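Local coordinates for glyoxalase family protein (PDB 1SS4), which is of uncertain function but has the vicinal oxygen chelate fold of glyoxalase relatives, probably binds a metal ion and may have methylmalonyl-CoA epimerase activity, at residues A[24-29]-A[59-64]; A[98-103]-A[133-138]; A[107-112]-A[144-149]. All blocks are in the same frame, centred on the assembly; numbering follows the deposited sequence.

Contact 1 (A[24-29]-A[59-64]); sequences NAISFF and EIAMMV
I26 and F29, one turn apart on helix 22-32, meet A61 and the selenomethionine M63 on strand 57-64 through apolar contacts. I26 reaches out with its longer branch: CD1 ends 3.7 Å from A61 CB, and I26 CG1 runs alongside the same methyl. Its other branch, CG2, faces the selenium, with I26 CG2 4.3 Å from M63 SE. M63 is bent at chi2 and chi3 (-63° and -70°), which folds its terminal methyl back onto the helix, where M63 CE lies 3.7 Å from F29 CB.

Over these residues the helix runs almost parallel to the strand, 3° apart with the axes 10.0 Å from each other. This is the helix of the first beta-alpha-beta-beta-beta module of the glyoxalase fold, packed on its four-stranded sheet.

Aromatic packing continues within the helix: F28 sets CD2 over the centre of one face of the F29 ring, 3.9 Å above its plane.

The same M63 methyl also lies beside a backbone carbonyl, M63 CE being 3.8 Å from I26 O. Nearer the start of the strand, E59 forms salt bridges with R39 and R76 on the neighbouring strands.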
loop_
_atom_site.group_PDB
_atom_site.type_symbol
_atom_site.label_atom_id
_atom_site.label_comp_id
_atom_site.label_asym_id
_atom_site.label_seq_id
_atom_site.Cartn_x
_atom_site.Cartn_y
_atom_site.Cartn_z
ATOM N N ASN A 24 -15.088 10.721 4.587
ATOM C CA ASN A 24 -15.364 9.385 5.118
ATOM C C ASN A 24 -14.107 8.545 5.332
ATOM O O ASN A 24 -14.007 7.798 6.318
ATOM C CB ASN A 24 -16.311 8.598 4.204
ATOM C CG ASN A 24 -17.717 9.153 4.190
ATOM O OD1 ASN A 24 -18.138 9.837 5.121
ATOM N ND2 ASN A 24 -18.462 8.844 3.133
ATOM N N ALA A 25 -13.162 8.638 4.401
ATOM C CA ALA A 25 -11.919 7.863 4.517
ATOM C C ALA A 25 -11.103 8.355 5.714
ATOM O O ALA A 25 -10.592 7.557 6.493
ATOM C CB ALA A 25 -11.111 7.968 3.225
ATOM N N ILE A 26 -10.990 9.672 5.868
ATOM C CA ILE A 26 -10.273 10.234 7.012
ATOM C C ILE A 26 -10.933 9.692 8.287
ATOM O O ILE A 26 -10.262 9.190 9.181
ATOM C CB ILE A 26 -10.346 11.796 7.037
ATOM C CG1 ILE A 26 -9.561 12.376 5.859
ATOM C CG2 ILE A 26 -9.784 12.326 8.358
ATOM C CD1 ILE A 26 -9.606 13.888 5.775
ATOM N N SER A 27 -12.254 9.776 8.356
ATOM C CA SER A 27 -12.962 9.297 9.542
ATOM C C SER A 27 -12.639 7.837 9.861
ATOM O O SER A 27 -12.384 7.477 11.012
ATOM C CB SER A 27 -14.473 9.466 9.346
ATOM O OG SER A 27 -15.190 8.835 10.393
ATOM N N PHE A 28 -12.643 6.996 8.835
ATOM C CA PHE A 28 -12.352 5.580 9.007
ATOM C C PHE A 28 -10.942 5.305 9.538
ATOM O O PHE A 28 -10.770 4.547 10.489
ATOM C CB PHE A 28 -12.547 4.840 7.680
ATOM C CG PHE A 28 -12.210 3.383 7.752
ATOM C CD1 PHE A 28 -13.026 2.506 8.467
ATOM C CD2 PHE A 28 -11.071 2.888 7.135
ATOM C CE1 PHE A 28 -12.702 1.151 8.563
ATOM C CE2 PHE A 28 -10.734 1.534 7.227
ATOM C CZ PHE A 28 -11.552 0.668 7.941
ATOM N N PHE A 29 -9.925 5.914 8.935
ATOM C CA PHE A 29 -8.582 5.658 9.405
ATOM C C PHE A 29 -8.341 6.254 10.788
ATOM O O PHE A 29 -7.504 5.759 11.537
ATOM C CB PHE A 29 -7.578 6.100 8.344
ATOM C CG PHE A 29 -7.490 5.116 7.191
ATOM C CD1 PHE A 29 -6.829 3.901 7.358
ATOM C CD2 PHE A 29 -8.148 5.358 5.996
ATOM C CE1 PHE A 29 -6.831 2.929 6.343
ATOM C CE2 PHE A 29 -8.162 4.393 4.962
ATOM C CZ PHE A 29 -7.501 3.177 5.142
ATOM N N GLU A 59 -7.804 16.534 -3.965
ATOM C CA GLU A 59 -7.753 16.918 -2.570
ATOM C C GLU A 59 -6.997 15.777 -1.893
ATOM O O GLU A 59 -7.303 14.593 -2.106
ATOM C CB GLU A 59 -9.147 17.050 -1.968
ATOM C CG GLU A 59 -9.125 17.693 -0.584
ATOM C CD GLU A 59 -10.498 17.719 0.067
ATOM O OE1 GLU A 59 -11.455 17.212 -0.557
ATOM O OE2 GLU A 59 -10.617 18.241 1.204
ATOM N N ILE A 60 -6.020 16.141 -1.074
ATOM C CA ILE A 60 -5.169 15.173 -0.391
ATOM C C ILE A 60 -5.223 15.281 1.126
ATOM O O ILE A 60 -5.368 16.376 1.677
ATOM C CB ILE A 60 -3.703 15.367 -0.836
ATOM C CG1 ILE A 60 -3.560 14.979 -2.309
ATOM C CG2 ILE A 60 -2.768 14.536 0.017
ATOM C CD1 ILE A 60 -2.224 15.361 -2.886
ATOM N N ALA A 61 -5.106 14.138 1.793
ATOM C CA ALA A 61 -5.099 14.083 3.252
ATOM C C ALA A 61 -4.019 13.094 3.663
ATOM O O ALA A 61 -3.981 11.975 3.164
ATOM C CB ALA A 61 -6.449 13.636 3.780
HETATM N N MSE A 62 -3.140 13.501 4.568
HETATM C CA MSE A 62 -2.073 12.619 5.007
HETATM C C MSE A 62 -2.330 12.119 6.426
HETATM O O MSE A 62 -2.501 12.915 7.349
HETATM C CB MSE A 62 -0.733 13.353 4.944
HETATM C CG MSE A 62 0.481 12.465 5.176
HETATM SE SE MSE A 62 0.785 11.147 3.755
HETATM C CE MSE A 62 1.568 12.305 2.366
HETATM N N MSE A 63 -2.385 10.796 6.574
HETATM C CA MSE A 63 -2.611 10.146 7.868
HETATM C C MSE A 63 -1.273 9.575 8.346
HETATM O O MSE A 63 -0.519 9.014 7.553
HETATM C CB MSE A 63 -3.570 8.956 7.733
HETATM C CG MSE A 63 -4.858 9.191 6.966
HETATM SE SE MSE A 63 -5.971 10.512 7.846
HETATM C CE MSE A 63 -6.517 9.526 9.412
ATOM N N VAL A 64 -1.006 9.669 9.642
ATOM C CA VAL A 64 0.226 9.130 10.193
ATOM C C VAL A 64 -0.074 8.225 11.385
ATOM O O VAL A 64 -1.042 8.451 12.121
ATOM C CB VAL A 64 1.188 10.259 10.632
ATOM C CG1 VAL A 64 0.590 11.048 11.820
ATOM C CG2 VAL A 64 2.551 9.661 10.991
#

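Contact 2 (A[98-103]-A[133-138]). With FMT (formic acid), chain F.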
loop_
_atom_site.group_PDB
_atom_site.type_symbol
_atom_site.label_atom_id
_atom_site.label_comp_id
_atom_site.label_asym_id
_atom_site.label_seq_id
_atom_site.Cartn_x
_atom_site.Cartn_y
_atom_site.Cartn_z
ATOM N N ARG A 98 -3.792 -5.173 0.413
ATOM C CA ARG A 98 -4.253 -4.571 1.649
ATOM C C ARG A 98 -3.101 -4.127 2.516
ATOM O O ARG A 98 -1.992 -4.640 2.391
ATOM C CB ARG A 98 -5.073 -5.606 2.431
ATOM C CG ARG A 98 -4.273 -6.904 2.745
ATOM C CD ARG A 98 -3.857 -6.941 4.201
ATOM N NE ARG A 98 -2.903 -8.002 4.535
ATOM C CZ ARG A 98 -1.585 -7.844 4.522
ATOM N NH1 ARG A 98 -1.060 -6.673 4.174
ATOM N NH2 ARG A 98 -0.791 -8.826 4.921
ATOM N N VAL A 99 -3.377 -3.164 3.385
ATOM C CA VAL A 99 -2.393 -2.757 4.369
ATOM C C VAL A 99 -2.854 -3.502 5.638
ATOM O O VAL A 99 -4.058 -3.659 5.875
ATOM C CB VAL A 99 -2.371 -1.227 4.616
ATOM C CG1 VAL A 99 -1.967 -0.504 3.315
ATOM C CG2 VAL A 99 -3.713 -0.724 5.063
HETATM N N MSE A 100 -1.886 -3.998 6.413
HETATM C CA MSE A 100 -2.134 -4.748 7.651
HETATM C C MSE A 100 -1.744 -3.899 8.866
HETATM O O MSE A 100 -0.644 -3.352 8.917
HETATM C CB MSE A 100 -1.303 -6.041 7.630
HETATM C CG MSE A 100 -1.181 -6.788 8.961
HETATM SE SE MSE A 100 -2.824 -7.639 9.457
HETATM C CE MSE A 100 -2.876 -9.091 8.195
ATOM N N PHE A 101 -2.649 -3.783 9.829
ATOM C CA PHE A 101 -2.393 -3.006 11.047
ATOM C C PHE A 101 -2.389 -3.929 12.278
ATOM O O PHE A 101 -3.203 -4.846 12.373
ATOM C CB PHE A 101 -3.500 -1.965 11.264
ATOM C CG PHE A 101 -3.609 -0.939 10.173
ATOM C CD1 PHE A 101 -2.669 0.084 10.063
ATOM C CD2 PHE A 101 -4.687 -0.958 9.290
ATOM C CE1 PHE A 101 -2.797 1.086 9.094
ATOM C CE2 PHE A 101 -4.826 0.042 8.314
ATOM C CZ PHE A 101 -3.873 1.068 8.219
ATOM N N THR A 102 -1.473 -3.694 13.216
ATOM C CA THR A 102 -1.486 -4.486 14.451
ATOM C C THR A 102 -2.140 -3.557 15.463
ATOM O O THR A 102 -1.725 -2.413 15.601
ATOM C CB THR A 102 -0.084 -4.829 14.964
ATOM O OG1 THR A 102 0.575 -5.677 14.017
ATOM C CG2 THR A 102 -0.179 -5.577 16.322
ATOM N N VAL A 103 -3.175 -4.038 16.138
ATOM C CA VAL A 103 -3.885 -3.234 17.126
ATOM C C VAL A 103 -3.842 -3.899 18.498
ATOM O O VAL A 103 -3.489 -5.073 18.626
ATOM C CB VAL A 103 -5.362 -3.010 16.713
ATOM C CG1 VAL A 103 -5.414 -2.182 15.440
ATOM C CG2 VAL A 103 -6.063 -4.340 16.512
ATOM N N LEU A 133 -6.041 -12.623 13.784
ATOM C CA LEU A 133 -6.186 -11.647 12.712
ATOM C C LEU A 133 -7.409 -11.862 11.833
ATOM O O LEU A 133 -8.029 -12.924 11.854
ATOM C CB LEU A 133 -4.936 -11.653 11.829
ATOM C CG LEU A 133 -4.799 -12.846 10.886
ATOM C CD1 LEU A 133 -3.727 -12.546 9.847
ATOM C CD2 LEU A 133 -4.467 -14.113 11.678
ATOM N N CYS A 134 -7.736 -10.834 11.053
ATOM C CA CYS A 134 -8.866 -10.879 10.149
ATOM C C CYS A 134 -8.693 -9.854 9.033
ATOM O O CYS A 134 -7.787 -9.012 9.073
ATOM C CB CYS A 134 -10.162 -10.566 10.897
ATOM S SG CYS A 134 -10.247 -8.869 11.512
ATOM N N TYR A 135 -9.571 -9.953 8.044
ATOM C CA TYR A 135 -9.613 -9.021 6.921
ATOM C C TYR A 135 -10.951 -8.330 7.065
ATOM O O TYR A 135 -11.960 -8.964 7.371
ATOM C CB TYR A 135 -9.588 -9.740 5.572
ATOM C CG TYR A 135 -8.218 -10.066 5.022
ATOM C CD1 TYR A 135 -8.074 -10.510 3.702
ATOM C CD2 TYR A 135 -7.078 -9.955 5.808
ATOM C CE1 TYR A 135 -6.828 -10.832 3.187
ATOM C CE2 TYR A 135 -5.832 -10.282 5.307
ATOM C CZ TYR A 135 -5.715 -10.721 3.993
ATOM O OH TYR A 135 -4.483 -11.075 3.514
ATOM N N ILE A 136 -10.960 -7.032 6.833
ATOM C CA ILE A 136 -12.165 -6.237 6.944
ATOM C C ILE A 136 -12.283 -5.365 5.722
ATOM O O ILE A 136 -11.272 -4.876 5.220
ATOM C CB ILE A 136 -12.075 -5.291 8.164
ATOM C CG1 ILE A 136 -12.037 -6.111 9.449
ATOM C CG2 ILE A 136 -13.231 -4.296 8.156
ATOM C CD1 ILE A 136 -13.326 -6.821 9.733
ATOM N N ARG A 137 -13.515 -5.193 5.240
ATOM C CA ARG A 137 -13.804 -4.297 4.133
ATOM C C ARG A 137 -14.221 -3.028 4.883
ATOM O O ARG A 137 -15.281 -2.991 5.538
ATOM C CB ARG A 137 -14.975 -4.814 3.289
ATOM C CG ARG A 137 -14.662 -6.051 2.462
ATOM C CD ARG A 137 -14.408 -5.685 1.022
ATOM N NE ARG A 137 -13.872 -6.792 0.229
ATOM C CZ ARG A 137 -12.971 -6.625 -0.732
ATOM N NH1 ARG A 137 -12.530 -5.403 -0.986
ATOM N NH2 ARG A 137 -12.517 -7.665 -1.437
ATOM N N GLY A 138 -13.379 -2.000 4.819
ATOM C CA GLY A 138 -13.677 -0.774 5.528
ATOM C C GLY A 138 -14.363 0.280 4.691
ATOM O O GLY A 138 -15.253 -0.028 3.895
HETATM C C FMT F . -14.872 -10.172 -0.142
HETATM O O1 FMT F . -15.311 -9.150 0.482
HETATM O O2 FMT F . -13.605 -10.286 -0.050
HETATM O O HOH W 1 -1.963 -11.465 5.794
#
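R98 lays CD and NE against the phenol end of Y135, the closest pair being R98 NE and Y135 OH at 3.6 Å. The guanidinium and ring planes stand 89° apart, with Y135 CE2 near the guanidinium plane. A turn at chi2 (105°) sends the arginine group forward along its own strand, where M100 CB sits 3.5 Å above the guanidinium plane, over its centre. One water accepts a hydrogen bond from R98 NH2 at 3.0 Å and has a weak one with Y135 OH. The strongest polar partner of R98, however, is N14 of the second subunit, bound by NH1.

The selenomethionine M100 supplies the apolar half. Its CE lies 3.9 Å from L133 CD1, the two side chains crossing at about a right angle, and M100 CE also approaches the edge of the Y135 ring near CE2 at 4.3 Å.

At the C-terminal end of strand 131-137, R137 holds a formate, probably from the crystallisation liquor, with NE and NH2; R137 NE to formate O1 is 2.8 Å.

Strand 143-149 runs between these two strands and carries the small G145 and A147 here, which probably leaves room for R98, M100, L133 and Y135 to meet over it. The sheet belongs to the second beta-alpha-beta-beta-beta module, and this face turns away from helix 106-115, consistent with the inner, cleft-lining surface of vicinal oxygen chelate proteins.

Contact 3 (A[107-112]-A[144-149]); sequences DEMVSR and IGLAEE
V110 on helix 106-115 and L146 on strand 143-149 bring their backbones nearest, with V110 CA 8.5 Å from L146 CA. No backbone bond links the two segments; the helix keeps its own i to i+4 pattern, S111 N to D107 O and R112 N to E108 O, and packs on the sheet through side chains.

L146 points at the helix and does its touching with one methyl. L146 CD1 lies 3.8 Å from M109 CG and, more loosely, 4.2 Å from V110 CG2, so it fits between two consecutive helix residues. The side chain of M109, a selenomethionine, crosses that of L146 at about a right angle. M109 leaves the helix with CG opposite the backbone N (chi1 -174°), offering that methylene to L146, and the bends that follow carry SE to one face of the R112 guanidinium, 3.9 Å above its plane and offset toward the rim. R112 in turn forms a salt bridge with E108 one turn back: R112 NE meets the syn lone pair of E108 OE2 at 3.2 Å, with the oxygen only 1° out of the guanidinium plane and an angle of 166° at the hydrogen.

The polar link between the segments runs by water. A water lies 2.6 Å from E148 OE2, placed to donate a hydrogen bond to it, though other acceptors may compete for its protons; it also receives a weak bond from D107 N. E148 OE2 also accepts one from I106 N.

The carboxylate of E148 therefore sits at the N-terminal end of helix 106-115, where backbone N-H groups would be expected to favour its negative charge. D107 OD2 is 5.5 Å from E148 OE2, a like-charge proximity probably eased by the salt bridge from D107 to R132.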
loop_
_atom_site.group_PDB
_atom_site.type_symbol
_atom_site.label_atom_id
_atom_site.label_comp_id
_atom_site.label_asym_id
_atom_site.label_seq_id
_atom_site.Cartn_x
_atom_site.Cartn_y
_atom_site.Cartn_z
ATOM N N ASP A 107 -10.825 -7.604 18.868
ATOM C CA ASP A 107 -12.271 -7.738 19.019
ATOM C C ASP A 107 -12.956 -6.375 19.157
ATOM O O ASP A 107 -13.973 -6.120 18.513
ATOM C CB ASP A 107 -12.617 -8.636 20.215
ATOM C CG ASP A 107 -12.295 -10.105 19.963
ATOM O OD1 ASP A 107 -12.496 -10.597 18.829
ATOM O OD2 ASP A 107 -11.859 -10.785 20.915
ATOM N N GLU A 108 -12.404 -5.490 19.978
ATOM C CA GLU A 108 -12.990 -4.167 20.143
ATOM C C GLU A 108 -12.952 -3.438 18.794
ATOM O O GLU A 108 -13.931 -2.811 18.382
ATOM C CB GLU A 108 -12.211 -3.370 21.193
ATOM C CG GLU A 108 -12.880 -2.097 21.695
ATOM C CD GLU A 108 -12.933 -0.987 20.658
ATOM O OE1 GLU A 108 -11.882 -0.693 20.042
ATOM O OE2 GLU A 108 -14.022 -0.396 20.468
HETATM N N MSE A 109 -11.823 -3.539 18.097
HETATM C CA MSE A 109 -11.675 -2.873 16.802
HETATM C C MSE A 109 -12.658 -3.420 15.771
HETATM O O MSE A 109 -13.257 -2.656 15.009
HETATM C CB MSE A 109 -10.241 -3.023 16.283
HETATM C CG MSE A 109 -9.965 -2.224 15.010
HETATM SE SE MSE A 109 -10.254 -0.315 15.216
HETATM C CE MSE A 109 -8.568 0.128 16.042
ATOM N N VAL A 110 -12.825 -4.739 15.740
ATOM C CA VAL A 110 -13.757 -5.341 14.790
ATOM C C VAL A 110 -15.178 -4.931 15.163
ATOM O O VAL A 110 -15.974 -4.549 14.303
ATOM C CB VAL A 110 -13.662 -6.896 14.781
ATOM C CG1 VAL A 110 -14.796 -7.480 13.946
ATOM C CG2 VAL A 110 -12.325 -7.334 14.203
ATOM N N SER A 111 -15.493 -4.994 16.451
ATOM C CA SER A 111 -16.821 -4.617 16.888
ATOM C C SER A 111 -17.107 -3.176 16.477
ATOM O O SER A 111 -18.103 -2.905 15.812
ATOM C CB SER A 111 -16.948 -4.771 18.406
ATOM O OG SER A 111 -18.251 -4.407 18.843
ATOM N N ARG A 112 -16.221 -2.259 16.855
ATOM C CA ARG A 112 -16.390 -0.845 16.536
ATOM C C ARG A 112 -16.497 -0.530 15.044
ATOM O O ARG A 112 -17.413 0.171 14.620
ATOM C CB ARG A 112 -15.237 -0.036 17.120
ATOM C CG ARG A 112 -15.419 1.463 16.985
ATOM C CD ARG A 112 -14.089 2.161 17.020
ATOM N NE ARG A 112 -13.235 1.648 18.084
ATOM C CZ ARG A 112 -11.950 1.954 18.198
ATOM N NH1 ARG A 112 -11.386 2.766 17.314
ATOM N NH2 ARG A 112 -11.225 1.451 19.184
ATOM N N ILE A 144 -8.630 -4.049 4.351
ATOM C CA ILE A 144 -7.665 -3.788 5.416
ATOM C C ILE A 144 -7.466 -5.077 6.201
ATOM O O ILE A 144 -8.361 -5.896 6.286
ATOM C CB ILE A 144 -8.203 -2.746 6.406
ATOM C CG1 ILE A 144 -8.576 -1.463 5.670
ATOM C CG2 ILE A 144 -7.182 -2.473 7.455
ATOM C CD1 ILE A 144 -7.399 -0.779 5.028
ATOM N N GLY A 145 -6.280 -5.242 6.764
ATOM C CA GLY A 145 -5.983 -6.396 7.575
ATOM C C GLY A 145 -5.784 -5.881 9.001
ATOM O O GLY A 145 -5.267 -4.785 9.216
ATOM N N LEU A 146 -6.222 -6.663 9.974
ATOM C CA LEU A 146 -6.067 -6.299 11.383
ATOM C C LEU A 146 -5.472 -7.478 12.116
ATOM O O LEU A 146 -5.804 -8.614 11.824
ATOM C CB LEU A 146 -7.413 -5.966 12.012
ATOM C CG LEU A 146 -8.239 -4.790 11.513
ATOM C CD1 LEU A 146 -9.562 -4.775 12.269
ATOM C CD2 LEU A 146 -7.490 -3.503 11.724
ATOM N N ALA A 147 -4.575 -7.207 13.054
ATOM C CA ALA A 147 -3.974 -8.268 13.852
ATOM C C ALA A 147 -3.710 -7.799 15.277
ATOM O O ALA A 147 -3.489 -6.615 15.520
ATOM C CB ALA A 147 -2.672 -8.714 13.246
ATOM N N GLU A 148 -3.736 -8.751 16.199
ATOM C CA GLU A 148 -3.452 -8.497 17.607
ATOM C C GLU A 148 -2.419 -9.532 18.050
ATOM O O GLU A 148 -2.578 -10.729 17.811
ATOM C CB GLU A 148 -4.713 -8.632 18.473
ATOM C CG GLU A 148 -4.387 -8.724 19.963
ATOM C CD GLU A 148 -5.591 -9.036 20.833
ATOM O OE1 GLU A 148 -5.380 -9.583 21.936
ATOM O OE2 GLU A 148 -6.739 -8.731 20.439
ATOM N N GLU A 149 -1.356 -9.052 18.685
ATOM C CA GLU A 149 -0.277 -9.907 19.175
ATOM C C GLU A 149 -0.668 -10.569 20.506
ATOM O O GLU A 149 -1.259 -9.925 21.373
ATOM C CB GLU A 149 0.978 -9.061 19.368
ATOM C CG GLU A 149 2.189 -9.551 18.623
ATOM C CD GLU A 149 2.880 -8.432 17.877
ATOM O OE1 GLU A 149 3.061 -7.344 18.474
ATOM O OE2 GLU A 149 3.242 -8.639 16.696
HETATM O O HOH W 2 -9.178 -9.333 21.185
#

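Overall arrangement
Along the chain, contact 1 closes before contacts 2 and 3 open, whereas the segments of contacts 2 and 3 alternate. Contact 1 belongs to the first beta-alpha-beta-beta-beta module, the other two to the second. Contacts 2 and 3 have centres 7 Å apart and share one sheet: strand 143-149 lies between 95-103 and 131-137, with helix 106-115 on one face and contact 2 on the other. Contact 1 is about 16 and 19 Å from them, centre to centre, yet F28 and F29 carry its helix onto F101, G138 and I144, joining the modules. Strand 95-103 also pairs antiparallel with a strand of the second subunit, which extends the sheet across the dimer.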